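Local coordinates for putative gdp-fucose protein o-fucosyltransferase 1 (Caenorhabditis elegans, PDB 3ZY2) that belongs to the protein O-fucosyltransferase family of the GT-B clan, with two Rossmann-like domains, and holds guanosine-5'-diphosphate in the model, at residues P15-F20 / V24-G29; N45-E48 / E53-M56; A207-P212 / L319-R324. All coordinates share one frame; numbering follows the deposited sequence.

Contact 1 (P15-F20 / V24-G29); sequences PCMGRF and VDQFLG. With GDP (guanosine-5'-diphosphate), chain C.
Val24 N donates to Phe20 O at 2.9 Å, nearly straight at 170°, an i to i+4 bond of the first turn of helix 20-37; Arg19 is the N-cap of this helix. Val24 CG2 sits over one face of the Phe20 ring in a CH-pi contact, 3.7 Å from the centroid, and the ring swings there because its CG lies anti to the backbone N (chi1 -169°). Tyr316 meets this ring edge-to-face.

Further back, Met17 and Gln26 cross at about a right angle, with Met17 CE 3.7 Å from Gln26 OE1. A water ties them as well, accepting from Met17 N at 3.1 Å and donating to Gln26 OE1 at 2.7 Å, while Gln26 NE2 is held by Ala176 O. On the ligand side, O4' of GDP lies over one face of the Arg19 guanidinium, 3.2 Å from Arg19 NH2, and Phe20 N makes only a weak bond, 3.5 Å, to GDP O3'.

The loop itself is thus tied to the helix by the water and the Met17-Gln26 packing, while the Phe20-Val24 bond and ring contact firm the first turn. The start of that helix, with Gly21 N also bonded to GDP, probably offers the ligand a favourable electrostatic setting.

Contact 2 (N45-E48 / E53-M56); sequences NFIE and ETKM
Glu48 OE1 is gripped twice: His51 NE2 bonds to it, and a water donates to it at 2.6 Å. That water also accepts from Lys55 NZ at 2.8 Å. The carboxylate and the ammonium lie 4.7 Å apart (Glu48 OE1 to Lys55 NZ), so the water mediates between opposite charges that do not touch. The two side chains run side by side in the same direction, Lys55 fully extended, while Glu48 OE2 goes on to Tyr316 OH. With both oxygens engaged, the carboxylate is fixed in its rotation.

Under these chains the backbones form an antiparallel hydrogen-bonded pair. Glu48 N reaches Lys55 O at 2.9 Å, and Lys55 N returns to Glu48 O at 2.9 Å; each donor lies in the plane of the carbonyl it meets. Next along is the non-hydrogen-bonded pair of Ile47 and Met56, where Met56 CA sends a CA-H...O contact to Phe46 O at 3.3 Å.

Ile47 and Met56 point to the other face. The Met56 chain, bent at chi2 (-81°) and chi3, lies alongside Ile47 and brings CE to 4.0 Å from Ile47 CG1. Two neighbours flank this pair: the Asn45 side chain crosses Met56 at about a right angle, its CB against Met56 CB and SD, and Thr54 CG2 presses on Ile47 CG2 at 3.5 Å, tighter than usual for carbons; Thr54 OG1 is held by Asn120. Tyr125 of helix 122-128 packs on Ile47 and Met56.

Two short strands, 46-48 and 55-57, joined by a connecting loop and paired only with each other, make this a beta hairpin, with a sheet of just two strands.

Contact 3 (A207-P212 / L319-R324); sequences ANLAKP and LAIMGR
Leu209 and Ile321 touch through one methyl each, Leu209 CD1 to Ile321 CG2 at 4.1 Å, their side chains crossing at about a right angle. The backbones stay well apart, with the CA atoms of Leu209 and Ile321 10.1 Å from each other, so the branches do the bridging. Leu209 keeps CD1 far out by an extended chi2 (171°), and Ile321 offers its CG2 branch, the one anti to the backbone N. Phe284 of strand 282-287 packs against both residues, and Ala201 of helix 195-208 also meets Ile321, so this single apolar touch is part of a larger buried cluster.

Polar contact across the segments passes through water. One water accepts from Lys211 NZ at 2.9 Å and donates to Arg324 O at 2.9 Å, spanning a gap of 4.3 Å between Lys211 NZ and Arg324 O. The lysine bends at chi3 (72°) and chi4 (62°), which curls its ammonium toward helix 315-324 rather than straight out. There it also forms a salt bridge with Asp326, its stronger partner, beyond Arg324 in the chain.

Backbone bonds shape 319-324, where Gly323 N donates to Leu319 O at 2.9 Å and Arg324 N bonds to Ile321 O at 3.0 Å. In 207-212, Leu209 is the first residue to leave helical angles after helix 195-208, and a cis peptide precedes Pro212, whose backbone is hydrogen-bonded with Lys281, just ahead of strand 213-218.

With no direct hydrogen bond between the two segments, the join rests on the buried methyl contact of Leu209 and Ile321, while the Lys211 ammonium has its charge met by Asp326 and reaches Arg324 O only through water.

Overall arrangement
Contact 1 lies in the middle, with Phe20 reaching both others: its CE1 is 3.7 Å from Phe46 CD1 of contact 2, and its CE2 is 3.7 Å from Leu319 CD1 of contact 3. Contacts 1 and 2 sit close, centres 12 Å apart, and meet again where Pro15 CG comes within 3.2 Å of Asn45 O. Contact 3 is remote from contact 2, their nearest atoms about 10 Å apart. Only contact 1 supplies residues to the GDP pocket; the Glu48 and Ile321 side chains lie about 7 and 10 Å from GDP. Contact 1 follows a strand of the six-stranded sheet, contact 3 borders the five-stranded one, and GDP binds to residues from both halves.

Contact 1 (P15-F20 / V24-G29)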
ATOM      1  N   PRO A  15      -7.665  -9.800  -8.369  1.00 17.57           N
ATOM      2  CA  PRO A  15      -8.198  -8.490  -8.721  1.00 17.22           C
ATOM      3  C   PRO A  15      -9.067  -8.056  -7.550  1.00 17.11           C
ATOM      4  O   PRO A  15     -10.299  -8.090  -7.616  1.00 16.16           O
ATOM      5  CB  PRO A  15      -9.042  -8.760  -9.976  1.00 18.04           C
ATOM      6  CG  PRO A  15      -9.407 -10.193  -9.910  1.00 19.56           C
ATOM      7  CD  PRO A  15      -8.489 -10.899  -8.918  1.00 18.15           C
ATOM      8  N   CYS A  16      -8.399  -7.671  -6.471  1.00 17.28           N
ATOM      9  CA  CYS A  16      -9.045  -7.608  -5.165  1.00 18.19           C
ATOM     10  C   CYS A  16      -9.554  -6.229  -4.803  1.00 18.58           C
ATOM     11  O   CYS A  16      -9.927  -5.988  -3.656  1.00 18.53           O
ATOM     12  CB  CYS A  16      -8.077  -8.121  -4.085  1.00 18.88           C
ATOM     13  SG  CYS A  16      -8.338  -9.841  -3.542  1.00 23.02           S
ATOM     14  N   MET A  17      -9.571  -5.344  -5.788  1.00 16.97           N
ATOM     15  CA  MET A  17     -10.096  -4.010  -5.582  1.00 17.85           C
ATOM     16  C   MET A  17     -11.274  -3.679  -6.479  1.00 16.20           C
ATOM     17  O   MET A  17     -11.194  -3.739  -7.704  1.00 16.12           O
ATOM     18  CB  MET A  17      -9.016  -2.962  -5.762  1.00 18.73           C
ATOM     19  CG  MET A  17      -9.546  -1.595  -5.474  1.00 21.62           C
ATOM     20  SD  MET A  17      -8.273  -0.367  -5.311  1.00 24.72           S
ATOM     21  CE  MET A  17      -7.729  -0.253  -6.998  1.00 23.92           C
ATOM     22  N   GLY A  18     -12.376  -3.334  -5.830  1.00 15.71           N
ATOM     23  CA  GLY A  18     -13.566  -2.878  -6.525  1.00 15.46           C
ATOM     24  C   GLY A  18     -14.325  -3.936  -7.313  1.00 14.47           C
ATOM     25  O   GLY A  18     -14.028  -5.136  -7.265  1.00 14.37           O
ATOM     26  N   ARG A  19     -15.352  -3.476  -8.015  1.00 14.00           N
ATOM     27  CA  ARG A  19     -16.203  -4.340  -8.814  1.00 12.88           C
ATOM     28  C   ARG A  19     -15.652  -4.506 -10.227  1.00 11.71           C
ATOM     29  O   ARG A  19     -14.482  -4.198 -10.465  1.00 11.30           O
ATOM     30  CB  ARG A  19     -17.618  -3.803  -8.778  1.00 13.07           C
ATOM     31  CG  ARG A  19     -18.155  -3.914  -7.327  1.00 17.42           C
ATOM     32  CD  ARG A  19     -18.913  -2.657  -6.994  1.00 26.45           C
ATOM     33  NE  ARG A  19     -20.305  -2.945  -7.203  1.00 29.26           N
ATOM     34  CZ  ARG A  19     -21.293  -2.062  -7.295  1.00 29.50           C
ATOM     35  NH1 ARG A  19     -21.071  -0.746  -7.251  1.00 27.40           N
ATOM     36  NH2 ARG A  19     -22.518  -2.533  -7.465  1.00 31.49           N
ATOM     37  N   PHE A  20     -16.446  -5.066 -11.139  1.00 11.75           N
ATOM     38  CA  PHE A  20     -15.894  -5.564 -12.418  1.00 11.00           C
ATOM     39  C   PHE A  20     -15.113  -4.547 -13.226  1.00 11.38           C
ATOM     40  O   PHE A  20     -14.032  -4.868 -13.764  1.00 12.42           O
ATOM     41  CB  PHE A  20     -16.998  -6.173 -13.273  1.00 10.82           C
ATOM     42  CG  PHE A  20     -16.503  -6.932 -14.467  1.00 10.30           C
ATOM     43  CD1 PHE A  20     -15.685  -8.052 -14.305  1.00 10.82           C
ATOM     44  CD2 PHE A  20     -16.898  -6.565 -15.751  1.00 10.41           C
ATOM     45  CE1 PHE A  20     -15.247  -8.778 -15.413  1.00 11.22           C
ATOM     46  CE2 PHE A  20     -16.486  -7.266 -16.858  1.00 11.07           C
ATOM     47  CZ  PHE A  20     -15.655  -8.375 -16.713  1.00 11.24           C
ATOM     48  N   VAL A  24     -11.197  -5.203 -14.265  1.00 10.88           N
ATOM     49  CA  VAL A  24     -10.724  -5.216 -15.648  1.00 11.00           C
ATOM     50  C   VAL A  24      -9.684  -4.115 -15.858  1.00 11.62           C
ATOM     51  O   VAL A  24      -8.684  -4.335 -16.522  1.00 11.25           O
ATOM     52  CB  VAL A  24     -11.886  -5.075 -16.648  1.00  9.83           C
ATOM     53  CG1 VAL A  24     -11.368  -4.955 -18.081  1.00 11.29           C
ATOM     54  CG2 VAL A  24     -12.811  -6.296 -16.540  1.00 12.44           C
ATOM     55  N   ASP A  25      -9.921  -2.934 -15.278  1.00 11.90           N
ATOM     56  CA  ASP A  25      -9.006  -1.782 -15.403  1.00 12.65           C
ATOM     57  C   ASP A  25      -7.588  -2.147 -14.922  1.00 12.58           C
ATOM     58  O   ASP A  25      -6.589  -1.877 -15.611  1.00 14.67           O
ATOM     59  CB  ASP A  25      -9.603  -0.597 -14.635  1.00 12.86           C
ATOM     60  CG  ASP A  25      -9.187   0.728 -15.201  1.00 13.94           C
ATOM     61  OD1 ASP A  25      -9.159   0.867 -16.446  1.00 15.10           O
ATOM     62  OD2 ASP A  25      -8.884   1.624 -14.403  1.00 18.12           O
ATOM     63  N   GLN A  26      -7.509  -2.828 -13.781  1.00 13.04           N
ATOM     64  CA  GLN A  26      -6.200  -3.248 -13.262  1.00 13.03           C
ATOM     65  C   GLN A  26      -5.672  -4.442 -14.058  1.00 12.44           C
ATOM     66  O   GLN A  26      -4.468  -4.546 -14.297  1.00 12.63           O
ATOM     67  CB  GLN A  26      -6.296  -3.590 -11.770  1.00 13.95           C
ATOM     68  CG  GLN A  26      -6.404  -2.354 -10.890  1.00 16.31           C
ATOM     69  CD  GLN A  26      -6.067  -2.673  -9.449  1.00 18.23           C
ATOM     70  OE1 GLN A  26      -6.809  -3.383  -8.785  1.00 18.54           O
ATOM     71  NE2 GLN A  26      -4.937  -2.162  -8.963  1.00 19.39           N
ATOM     72  N   PHE A  27      -6.553  -5.330 -14.514  1.00 12.33           N
ATOM     73  CA  PHE A  27      -6.125  -6.516 -15.287  1.00 11.76           C
ATOM     74  C   PHE A  27      -5.347  -6.143 -16.571  1.00 11.77           C
ATOM     75  O   PHE A  27      -4.352  -6.773 -16.889  1.00 12.73           O
ATOM     76  CB  PHE A  27      -7.368  -7.386 -15.575  1.00 12.46           C
ATOM     77  CG  PHE A  27      -7.113  -8.574 -16.425  1.00 12.53           C
ATOM     78  CD1 PHE A  27      -6.047  -9.441 -16.195  1.00 14.98           C
ATOM     79  CD2 PHE A  27      -8.010  -8.885 -17.439  1.00 14.84           C
ATOM     80  CE1 PHE A  27      -5.854 -10.577 -17.020  1.00 15.04           C
ATOM     81  CE2 PHE A  27      -7.831 -10.019 -18.245  1.00 16.85           C
ATOM     82  CZ  PHE A  27      -6.726 -10.859 -18.031  1.00 15.57           C
ATOM     83  N   LEU A  28      -5.779  -5.085 -17.264  1.00 11.21           N
ATOM     84  CA  LEU A  28      -5.024  -4.578 -18.436  1.00 12.56           C
ATOM     85  C   LEU A  28      -3.583  -4.258 -18.060  1.00 11.89           C
ATOM     86  O   LEU A  28      -2.656  -4.617 -18.792  1.00 13.91           O
ATOM     87  CB  LEU A  28      -5.686  -3.325 -19.000  1.00 12.14           C
ATOM     88  CG  LEU A  28      -7.123  -3.521 -19.473  1.00 12.73           C
ATOM     89  CD1 LEU A  28      -7.597  -2.179 -20.032  1.00 15.64           C
ATOM     90  CD2 LEU A  28      -7.230  -4.627 -20.494  1.00 13.72           C
ATOM     91  N   GLY A  29      -3.394  -3.559 -16.941  1.00 13.15           N
ATOM     92  CA  GLY A  29      -2.033  -3.250 -16.450  1.00 13.82           C
ATOM     93  C   GLY A  29      -1.254  -4.491 -16.070  1.00 14.54           C
ATOM     94  O   GLY A  29      -0.055  -4.593 -16.320  1.00 15.18           O
TER
HETATM   95  PB  GDP C1381     -17.811   1.868 -11.576  0.50 29.74           P
HETATM   96  O1B GDP C1381     -18.986   2.057 -12.463  0.50 17.02           O
HETATM   97  O2B GDP C1381     -16.310   2.206 -11.846  0.50 22.43           O
HETATM   98  O3B GDP C1381     -18.162   1.357 -10.050  0.50 23.19           O
HETATM   99  O3A GDP C1381     -17.863   0.265 -12.196  0.50 15.80           O
HETATM  100  PA  GDP C1381     -17.394  -1.161 -11.362  0.50 25.82           P
HETATM  101  O1A GDP C1381     -17.924  -2.045 -12.768  0.50 17.65           O
HETATM  102  O2A GDP C1381     -16.196  -1.315 -10.807  0.50 10.46           O
HETATM  103  O5' GDP C1381     -18.692  -0.847 -10.166  0.50 24.32           O
HETATM  104  C5' GDP C1381     -19.647  -1.066 -11.007  0.50 20.91           C
HETATM  105  C4' GDP C1381     -20.720  -1.854 -10.812  0.50 28.72           C
HETATM  106  O4' GDP C1381     -22.045  -1.727 -10.486  0.50 28.48           O
HETATM  107  C3' GDP C1381     -20.606  -2.736 -11.877  0.50 23.44           C
HETATM  108  O3' GDP C1381     -19.702  -4.216 -11.971  0.50 21.22           O
HETATM  109  C2' GDP C1381     -22.360  -4.054 -11.933  0.50 50.32           C
HETATM  110  O2' GDP C1381     -22.072  -4.929 -10.936  0.50 20.56           O
HETATM  111  C1' GDP C1381     -23.060  -2.784 -11.485  0.50 29.92           C
HETATM  112  N9  GDP C1381     -23.332  -2.132 -12.558  0.50 25.66           N
HETATM  113  C8  GDP C1381     -22.696  -0.494 -13.054  0.50 26.93           C
HETATM  114  N7  GDP C1381     -23.420  -0.644 -14.117  0.50 30.98           N
HETATM  115  C5  GDP C1381     -24.191  -1.574 -14.524  0.50 21.33           C
HETATM  116  C6  GDP C1381     -25.271  -2.185 -15.741  0.50 26.25           C
HETATM  117  O6  GDP C1381     -25.315  -1.398 -16.567  0.50 22.12           O
HETATM  118  N1  GDP C1381     -25.597  -3.144 -15.375  0.50 22.09           N
HETATM  119  C2  GDP C1381     -25.553  -4.005 -14.480  0.50 23.77           C
HETATM  120  N2  GDP C1381     -25.975  -4.896 -14.332  0.50 19.79           N
HETATM  121  N3  GDP C1381     -24.696  -3.892 -13.161  0.50 25.23           N
HETATM  122  C4  GDP C1381     -24.060  -2.606 -13.319  0.50 22.66           C
HETATM  123  O   HOH W   1      -8.984  -5.063  -8.815  1.00 15.38           O

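Contact 2 (N45-E48 / E53-M56)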
ATOM      1  N   ASN A  45      -9.514 -15.226 -11.459  1.00 13.40           N
ATOM      2  CA  ASN A  45     -10.964 -15.279 -11.269  1.00 13.91           C
ATOM      3  C   ASN A  45     -11.425 -13.856 -11.051  1.00 12.92           C
ATOM      4  O   ASN A  45     -10.805 -13.088 -10.273  1.00 13.79           O
ATOM      5  CB  ASN A  45     -11.319 -16.098 -10.044  1.00 13.81           C
ATOM      6  CG  ASN A  45     -11.069 -17.583 -10.236  1.00 15.93           C
ATOM      7  OD1 ASN A  45     -11.219 -18.138 -11.349  1.00 17.69           O
ATOM      8  ND2 ASN A  45     -10.711 -18.244  -9.144  1.00 15.99           N
ATOM      9  N   PHE A  46     -12.477 -13.466 -11.758  1.00 11.83           N
ATOM     10  CA  PHE A  46     -13.131 -12.196 -11.420  1.00 12.12           C
ATOM     11  C   PHE A  46     -14.044 -12.357 -10.227  1.00 13.20           C
ATOM     12  O   PHE A  46     -14.300 -13.467  -9.803  1.00 14.07           O
ATOM     13  CB  PHE A  46     -13.869 -11.637 -12.646  1.00 12.24           C
ATOM     14  CG  PHE A  46     -12.928 -11.248 -13.752  1.00 10.99           C
ATOM     15  CD1 PHE A  46     -12.214 -10.052 -13.641  1.00 12.33           C
ATOM     16  CD2 PHE A  46     -12.737 -12.071 -14.872  1.00 12.33           C
ATOM     17  CE1 PHE A  46     -11.304  -9.645 -14.652  1.00 14.42           C
ATOM     18  CE2 PHE A  46     -11.808 -11.661 -15.892  1.00 12.75           C
ATOM     19  CZ  PHE A  46     -11.118 -10.454 -15.765  1.00 13.94           C
ATOM     20  N   ILE A  47     -14.494 -11.246  -9.671  1.00 12.87           N
ATOM     21  CA  ILE A  47     -15.169 -11.280  -8.392  1.00 13.46           C
ATOM     22  C   ILE A  47     -16.494 -10.553  -8.480  1.00 13.89           C
ATOM     23  O   ILE A  47     -16.560  -9.428  -8.966  1.00 13.62           O
ATOM     24  CB  ILE A  47     -14.271 -10.657  -7.301  1.00 13.24           C
ATOM     25  CG1 ILE A  47     -12.931 -11.412  -7.204  1.00 15.01           C
ATOM     26  CG2 ILE A  47     -14.976 -10.733  -5.944  1.00 15.39           C
ATOM     27  CD1 ILE A  47     -11.936 -10.843  -6.205  1.00 16.84           C
ATOM     28  N   GLU A  48     -17.551 -11.211  -7.987  1.00 14.51           N
ATOM     29  CA  GLU A  48     -18.901 -10.639  -7.895  1.00 15.79           C
ATOM     30  C   GLU A  48     -19.286 -10.498  -6.445  1.00 17.53           C
ATOM     31  O   GLU A  48     -19.066 -11.414  -5.661  1.00 17.46           O
ATOM     32  CB  GLU A  48     -19.908 -11.541  -8.604  1.00 16.69           C
ATOM     33  CG  GLU A  48     -19.842 -11.445 -10.119  1.00 16.45           C
ATOM     34  CD  GLU A  48     -20.857 -12.328 -10.797  1.00 19.50           C
ATOM     35  OE1 GLU A  48     -21.684 -12.992 -10.124  1.00 19.92           O
ATOM     36  OE2 GLU A  48     -20.843 -12.392 -12.025  1.00 17.97           O
ATOM     37  N   GLU A  53     -22.681 -14.177  -0.567  1.00 28.78           N
ATOM     38  CA  GLU A  53     -21.251 -14.307  -0.356  1.00 27.32           C
ATOM     39  C   GLU A  53     -20.525 -13.858  -1.620  1.00 25.17           C
ATOM     40  O   GLU A  53     -21.115 -13.791  -2.691  1.00 25.44           O
ATOM     41  CB  GLU A  53     -20.856 -15.735   0.067  1.00 28.72           C
ATOM     42  CG  GLU A  53     -21.285 -16.876  -0.873  1.00 30.56           C
ATOM     43  CD  GLU A  53     -22.788 -17.212  -0.789  1.00 33.19           C
ATOM     44  OE1 GLU A  53     -23.330 -17.339   0.327  1.00 33.53           O
ATOM     45  OE2 GLU A  53     -23.423 -17.335  -1.859  1.00 34.18           O
ATOM     46  N   THR A  54     -19.256 -13.513  -1.460  1.00 22.72           N
ATOM     47  CA  THR A  54     -18.390 -13.151  -2.588  1.00 20.59           C
ATOM     48  C   THR A  54     -18.305 -14.379  -3.513  1.00 19.51           C
ATOM     49  O   THR A  54     -18.212 -15.522  -3.041  1.00 20.88           O
ATOM     50  CB  THR A  54     -17.030 -12.730  -2.019  1.00 19.42           C
ATOM     51  OG1 THR A  54     -17.219 -11.561  -1.211  1.00 21.08           O
ATOM     52  CG2 THR A  54     -16.008 -12.415  -3.096  1.00 19.54           C
ATOM     53  N   LYS A  55     -18.360 -14.144  -4.821  1.00 18.11           N
ATOM     54  CA  LYS A  55     -18.382 -15.235  -5.775  1.00 17.98           C
ATOM     55  C   LYS A  55     -17.268 -15.046  -6.798  1.00 16.73           C
ATOM     56  O   LYS A  55     -17.116 -13.953  -7.336  1.00 16.12           O
ATOM     57  CB  LYS A  55     -19.737 -15.275  -6.482  1.00 18.75           C
ATOM     58  CG  LYS A  55     -19.909 -16.469  -7.402  1.00 20.94           C
ATOM     59  CD  LYS A  55     -21.218 -16.391  -8.148  1.00 24.93           C
ATOM     60  CE  LYS A  55     -21.393 -17.611  -9.038  1.00 28.92           C
ATOM     61  NZ  LYS A  55     -22.665 -17.576  -9.810  1.00 32.04           N
ATOM     62  N   MET A  56     -16.520 -16.118  -7.063  1.00 17.39           N
ATOM     63  CA  MET A  56     -15.426 -16.090  -8.052  1.00 18.00           C
ATOM     64  C   MET A  56     -15.865 -16.617  -9.369  1.00 17.01           C
ATOM     65  O   MET A  56     -16.435 -17.719  -9.429  1.00 19.17           O
ATOM     66  CB  MET A  56     -14.325 -17.053  -7.667  1.00 19.26           C
ATOM     67  CG  MET A  56     -13.916 -17.108  -6.301  1.00 25.39           C
ATOM     68  SD  MET A  56     -12.896 -15.701  -6.391  1.00 33.33           S
ATOM     69  CE  MET A  56     -13.806 -14.815  -5.230  1.00  9.51           C
TER
HETATM   70  O   HOH W   2     -23.226 -15.030 -10.807  1.00 32.26           O

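Contact 3 (A207-P212 / L319-R324)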
ATOM      1  N   ALA A 207     -33.513  -9.751 -31.747  1.00 15.74           N
ATOM      2  CA  ALA A 207     -34.922  -9.849 -31.335  1.00 16.90           C
ATOM      3  C   ALA A 207     -35.540  -8.527 -30.951  1.00 16.41           C
ATOM      4  O   ALA A 207     -36.760  -8.311 -31.156  1.00 18.42           O
ATOM      5  CB  ALA A 207     -35.059 -10.806 -30.162  1.00 17.79           C
ATOM      6  N   ASN A 208     -34.727  -7.636 -30.384  1.00 14.87           N
ATOM      7  CA  ASN A 208     -35.250  -6.450 -29.714  1.00 14.80           C
ATOM      8  C   ASN A 208     -34.871  -5.091 -30.265  1.00 14.34           C
ATOM      9  O   ASN A 208     -35.602  -4.122 -30.030  1.00 15.33           O
ATOM     10  CB  ASN A 208     -34.907  -6.486 -28.228  1.00 14.81           C
ATOM     11  CG  ASN A 208     -35.442  -7.725 -27.551  1.00 16.95           C
ATOM     12  OD1 ASN A 208     -36.649  -7.856 -27.334  1.00 22.54           O
ATOM     13  ND2 ASN A 208     -34.550  -8.644 -27.222  1.00 19.10           N
ATOM     14  N   LEU A 209     -33.727  -5.004 -30.938  1.00 14.19           N
ATOM     15  CA  LEU A 209     -33.101  -3.706 -31.210  1.00 13.30           C
ATOM     16  C   LEU A 209     -32.961  -3.456 -32.709  1.00 13.28           C
ATOM     17  O   LEU A 209     -31.961  -3.861 -33.329  1.00 14.88           O
ATOM     18  CB  LEU A 209     -31.735  -3.617 -30.504  1.00 13.68           C
ATOM     19  CG  LEU A 209     -31.771  -3.687 -28.966  1.00 12.82           C
ATOM     20  CD1 LEU A 209     -30.346  -3.818 -28.409  1.00 14.35           C
ATOM     21  CD2 LEU A 209     -32.482  -2.458 -28.385  1.00 14.64           C
ATOM     22  N   ALA A 210     -33.945  -2.770 -33.281  1.00 12.28           N
ATOM     23  CA  ALA A 210     -33.863  -2.365 -34.690  1.00 12.09           C
ATOM     24  C   ALA A 210     -32.659  -1.434 -34.839  1.00 11.82           C
ATOM     25  O   ALA A 210     -32.356  -0.582 -33.977  1.00 12.54           O
ATOM     26  CB  ALA A 210     -35.155  -1.689 -35.145  1.00 12.05           C
ATOM     27  N   LYS A 211     -31.938  -1.634 -35.941  1.00 13.16           N
ATOM     28  CA  LYS A 211     -30.714  -0.866 -36.200  1.00 12.63           C
ATOM     29  C   LYS A 211     -30.976   0.320 -37.126  1.00 12.99           C
ATOM     30  O   LYS A 211     -31.881   0.287 -37.958  1.00 14.57           O
ATOM     31  CB  LYS A 211     -29.656  -1.782 -36.791  1.00 13.66           C
ATOM     32  CG  LYS A 211     -29.077  -2.762 -35.711  1.00 15.90           C
ATOM     33  CD  LYS A 211     -28.155  -3.837 -36.294  1.00 23.30           C
ATOM     34  CE  LYS A 211     -26.796  -3.272 -36.756  1.00 26.40           C
ATOM     35  NZ  LYS A 211     -26.017  -2.678 -35.628  1.00 27.38           N
ATOM     36  N   PRO A 212     -30.181   1.391 -36.964  1.00 12.15           N
ATOM     37  CA  PRO A 212     -29.080   1.525 -35.989  1.00 12.00           C
ATOM     38  C   PRO A 212     -29.613   1.812 -34.594  1.00 11.29           C
ATOM     39  O   PRO A 212     -30.682   2.415 -34.447  1.00 12.79           O
ATOM     40  CB  PRO A 212     -28.298   2.732 -36.511  1.00 13.10           C
ATOM     41  CG  PRO A 212     -29.257   3.522 -37.344  1.00 13.69           C
ATOM     42  CD  PRO A 212     -30.347   2.586 -37.830  1.00 13.01           C
ATOM     43  N   LEU A 319     -22.560  -5.262 -21.258  1.00 10.34           N
ATOM     44  CA  LEU A 319     -21.320  -4.715 -21.819  1.00 10.02           C
ATOM     45  C   LEU A 319     -21.139  -5.121 -23.290  1.00 10.06           C
ATOM     46  O   LEU A 319     -20.737  -4.302 -24.147  1.00  9.93           O
ATOM     47  CB  LEU A 319     -20.109  -5.201 -20.993  1.00 10.02           C
ATOM     48  CG  LEU A 319     -19.996  -4.545 -19.602  1.00  9.55           C
ATOM     49  CD1 LEU A 319     -19.018  -5.346 -18.780  1.00 10.24           C
ATOM     50  CD2 LEU A 319     -19.524  -3.090 -19.696  1.00 12.54           C
ATOM     51  N   ALA A 320     -21.390  -6.399 -23.579  1.00 10.44           N
ATOM     52  CA  ALA A 320     -21.228  -6.908 -24.931  1.00 10.95           C
ATOM     53  C   ALA A 320     -22.179  -6.203 -25.904  1.00 10.95           C
ATOM     54  O   ALA A 320     -21.768  -5.814 -27.003  1.00 11.02           O
ATOM     55  CB  ALA A 320     -21.444  -8.423 -24.945  1.00 12.03           C
ATOM     56  N   ILE A 321     -23.437  -6.035 -25.497  1.00 10.08           N
ATOM     57  CA  ILE A 321     -24.428  -5.335 -26.341  1.00  9.71           C
ATOM     58  C   ILE A 321     -23.982  -3.909 -26.613  1.00 10.89           C
ATOM     59  O   ILE A 321     -24.051  -3.436 -27.728  1.00 11.52           O
ATOM     60  CB  ILE A 321     -25.839  -5.372 -25.712  1.00 10.21           C
ATOM     61  CG1 ILE A 321     -26.389  -6.811 -25.736  1.00 10.25           C
ATOM     62  CG2 ILE A 321     -26.819  -4.421 -26.453  1.00 10.98           C
ATOM     63  CD1 ILE A 321     -27.554  -7.013 -24.820  1.00 11.70           C
ATOM     64  N   MET A 322     -23.514  -3.216 -25.578  1.00 10.54           N
ATOM     65  CA  MET A 322     -23.073  -1.833 -25.764  1.00 10.96           C
ATOM     66  C   MET A 322     -21.867  -1.774 -26.686  1.00 11.42           C
ATOM     67  O   MET A 322     -21.717  -0.805 -27.437  1.00 11.82           O
ATOM     68  CB  MET A 322     -22.790  -1.172 -24.402  1.00 11.40           C
ATOM     69  CG  MET A 322     -24.055  -1.030 -23.522  1.00 11.61           C
ATOM     70  SD  MET A 322     -23.856  -0.004 -22.036  1.00 15.21           S
ATOM     71  CE  MET A 322     -23.074  -1.258 -21.030  1.00 13.74           C
ATOM     72  N   GLY A 323     -20.997  -2.787 -26.641  1.00 10.81           N
ATOM     73  CA  GLY A 323     -19.822  -2.807 -27.540  1.00 12.49           C
ATOM     74  C   GLY A 323     -20.237  -2.982 -28.995  1.00 12.17           C
ATOM     75  O   GLY A 323     -19.500  -2.552 -29.914  1.00 13.89           O
ATOM     76  N   ARG A 324     -21.417  -3.573 -29.217  1.00 12.03           N
ATOM     77  CA  ARG A 324     -21.942  -3.839 -30.575  1.00 12.60           C
ATOM     78  C   ARG A 324     -22.841  -2.742 -31.127  1.00 11.90           C
ATOM     79  O   ARG A 324     -23.229  -2.796 -32.306  1.00 13.17           O
ATOM     80  CB  ARG A 324     -22.723  -5.159 -30.584  1.00 12.19           C
ATOM     81  CG  ARG A 324     -21.805  -6.347 -30.309  1.00 14.37           C
ATOM     82  CD  ARG A 324     -22.573  -7.678 -30.246  1.00 16.31           C
ATOM     83  NE  ARG A 324     -22.898  -8.129 -31.585  1.00 17.93           N
ATOM     84  CZ  ARG A 324     -22.109  -8.882 -32.358  1.00 21.61           C
ATOM     85  NH1 ARG A 324     -20.921  -9.314 -31.937  1.00 21.40           N
ATOM     86  NH2 ARG A 324     -22.518  -9.204 -33.578  1.00 24.13           N
TER
HETATM   87  O   HOH W   3     -25.195  -4.522 -33.614  1.00 27.98           O